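Local coordinates for metallo-beta-lactamase (Bradyrhizobium japonicum, PDB 2GMN), which probably hydrolyses the beta-lactam ring of antibiotics as a zinc-dependent enzyme of subclass B3, at residues R134-G139 with L149-T154. Residues are numbered along the deposited sequence; the frame is centred on the assembly and turned at random.
With ZN (zinc ion), chain E.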
loop_
_atom_site.group_PDB
_atom_site.type_symbol
_atom_site.label_atom_id
_atom_site.label_comp_id
_atom_site.label_asym_id
_atom_site.label_seq_id
_atom_site.Cartn_x
_atom_site.Cartn_y
_atom_site.Cartn_z
ATOM N N ARG A 134 -10.559 5.067 12.102
ATOM C CA ARG A 134 -11.412 5.637 11.077
ATOM C C ARG A 134 -11.509 4.666 9.909
ATOM O O ARG A 134 -10.504 4.363 9.268
ATOM C CB ARG A 134 -10.859 6.990 10.621
ATOM C CG ARG A 134 -11.687 7.658 9.549
ATOM C CD ARG A 134 -11.150 9.036 9.256
ATOM N NE ARG A 134 -11.838 9.624 8.118
ATOM C CZ ARG A 134 -11.495 10.777 7.557
ATOM N NH1 ARG A 134 -10.473 11.471 8.035
ATOM N NH2 ARG A 134 -12.185 11.233 6.522
ATOM N N ALA A 135 -12.717 4.171 9.657
ATOM C CA ALA A 135 -12.976 3.274 8.549
ATOM C C ALA A 135 -13.420 4.133 7.377
ATOM O O ALA A 135 -14.368 4.912 7.499
ATOM C CB ALA A 135 -14.051 2.265 8.927
ATOM N N VAL A 136 -12.717 4.023 6.254
ATOM C CA VAL A 136 -12.990 4.919 5.132
ATOM C C VAL A 136 -13.761 4.269 4.001
ATOM O O VAL A 136 -13.719 3.054 3.809
ATOM C CB VAL A 136 -11.706 5.624 4.579
ATOM C CG1 VAL A 136 -11.118 6.552 5.622
ATOM C CG2 VAL A 136 -10.668 4.614 4.055
ATOM N N LYS A 137 -14.469 5.114 3.255
ATOM C CA LYS A 137 -15.161 4.714 2.039
ATOM C C LYS A 137 -14.676 5.559 0.857
ATOM O O LYS A 137 -13.940 6.525 1.044
ATOM C CB LYS A 137 -16.684 4.851 2.196
ATOM C CG LYS A 137 -17.170 6.165 2.791
ATOM C CD LYS A 137 -17.592 5.995 4.249
ATOM C CE LYS A 137 -17.623 7.322 5.007
ATOM N NZ LYS A 137 -18.358 8.400 4.285
ATOM N N GLU A 138 -15.095 5.181 -0.347
ATOM C CA GLU A 138 -14.745 5.910 -1.562
ATOM C C GLU A 138 -14.962 7.414 -1.404
ATOM O O GLU A 138 -16.046 7.861 -1.004
ATOM C CB GLU A 138 -15.565 5.377 -2.743
ATOM C CG GLU A 138 -15.525 6.248 -3.992
ATOM C CD GLU A 138 -14.214 6.163 -4.742
ATOM O OE1 GLU A 138 -13.475 5.164 -4.606
ATOM O OE2 GLU A 138 -13.926 7.101 -5.514
ATOM N N GLY A 139 -13.914 8.183 -1.699
ATOM C CA GLY A 139 -14.006 9.639 -1.721
ATOM C C GLY A 139 -13.766 10.341 -0.401
ATOM O O GLY A 139 -13.718 11.574 -0.359
ATOM N N LEU A 149 -5.176 13.302 1.709
ATOM C CA LEU A 149 -5.262 12.139 0.839
ATOM C C LEU A 149 -6.715 11.731 0.667
ATOM O O LEU A 149 -7.513 11.838 1.602
ATOM C CB LEU A 149 -4.474 10.958 1.408
ATOM C CG LEU A 149 -2.967 11.172 1.537
ATOM C CD1 LEU A 149 -2.599 11.559 2.962
ATOM C CD2 LEU A 149 -2.206 9.932 1.107
ATOM N N THR A 150 -7.046 11.262 -0.528
ATOM C CA THR A 150 -8.404 10.834 -0.829
ATOM C C THR A 150 -8.436 9.329 -0.999
ATOM O O THR A 150 -7.615 8.766 -1.721
ATOM C CB THR A 150 -8.941 11.546 -2.085
ATOM O OG1 THR A 150 -8.982 12.954 -1.832
ATOM C CG2 THR A 150 -10.340 11.058 -2.457
ATOM N N ALA A 151 -9.387 8.691 -0.315
ATOM C CA ALA A 151 -9.547 7.244 -0.376
ATOM C C ALA A 151 -10.275 6.830 -1.641
ATOM O O ALA A 151 -11.282 7.445 -2.015
ATOM C CB ALA A 151 -10.317 6.750 0.848
ATOM N N HIS A 152 -9.759 5.795 -2.297
ATOM C CA HIS A 152 -10.436 5.172 -3.425
ATOM C C HIS A 152 -10.627 3.689 -3.145
ATOM O O HIS A 152 -9.658 2.988 -2.844
ATOM C CB HIS A 152 -9.639 5.374 -4.709
ATOM C CG HIS A 152 -9.579 6.801 -5.157
ATOM N ND1 HIS A 152 -10.551 7.368 -5.953
ATOM C CD2 HIS A 152 -8.675 7.779 -4.912
ATOM C CE1 HIS A 152 -10.241 8.632 -6.190
ATOM N NE2 HIS A 152 -9.109 8.908 -5.567
ATOM N N ALA A 153 -11.871 3.226 -3.228
ATOM C CA ALA A 153 -12.165 1.824 -2.956
ATOM C C ALA A 153 -11.776 0.984 -4.166
ATOM O O ALA A 153 -12.396 1.076 -5.229
ATOM C CB ALA A 153 -13.639 1.641 -2.597
ATOM N N THR A 154 -10.741 0.166 -4.009
ATOM C CA THR A 154 -10.211 -0.649 -5.101
ATOM C C THR A 154 -10.052 -2.095 -4.619
ATOM O O THR A 154 -8.944 -2.650 -4.610
ATOM C CB THR A 154 -8.860 -0.090 -5.629
ATOM O OG1 THR A 154 -7.983 0.129 -4.524
ATOM C CG2 THR A 154 -9.065 1.235 -6.366
HETATM ZN ZN ZN E . -12.319 6.662 -6.745
HETATM O O HOH W 1 -12.696 7.954 -8.282
#
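E138 and H152 meet at a shared zinc ion, the carboxylate giving OE2 and the imidazole ND1, each 2.1 Å from the metal. Their planes are turned 60° against each other, and OE2 and ND1 stand 3.4 Å apart as neighbouring ligands with no hydrogen bond between them. K209, from the helix 199-212, and a water 2.0 Å from the zinc complete the ligands; the water lies at the edge of the imidazole, in its plane. The second carboxylate oxygen is also occupied: OE1 of E138 accepts a hydrogen bond from A153 N at 2.9 Å, nearly in line with its C-O bond. One group thus bridges metal and strand, and this second grip fixes the rotation of the carboxylate. E138 gets there with CG anti to the backbone N (chi1 167°) and a bend at chi2 that brings the carboxylate back toward the zinc and the backbone N of A153.

In the alpha-beta/beta-alpha sandwich of metallo-beta-lactamases, this is where the chain leaves strand 134-136, an outermost strand of one sheet, and passes over strand 147-153 of the other. The zinc held here is distinct from the pair bound by H81, H83 and H157 and by D85, H86 and H222, the ligand sets expected of a B3 active site.

Behind the metal the backbone of the turn is tied down as well, G139 N donating to A151 O at 2.8 Å, the donor standing 27° out of the carbonyl plane of A151. CB of A151 points toward segment 134-139, packing against V136 CG2 at 3.9 Å and the carbonyl oxygen of K137; W164 of strand 162-170 adjoins both A151 and V136. Farther along, the T150 methyl CG2 rests against CA of G139.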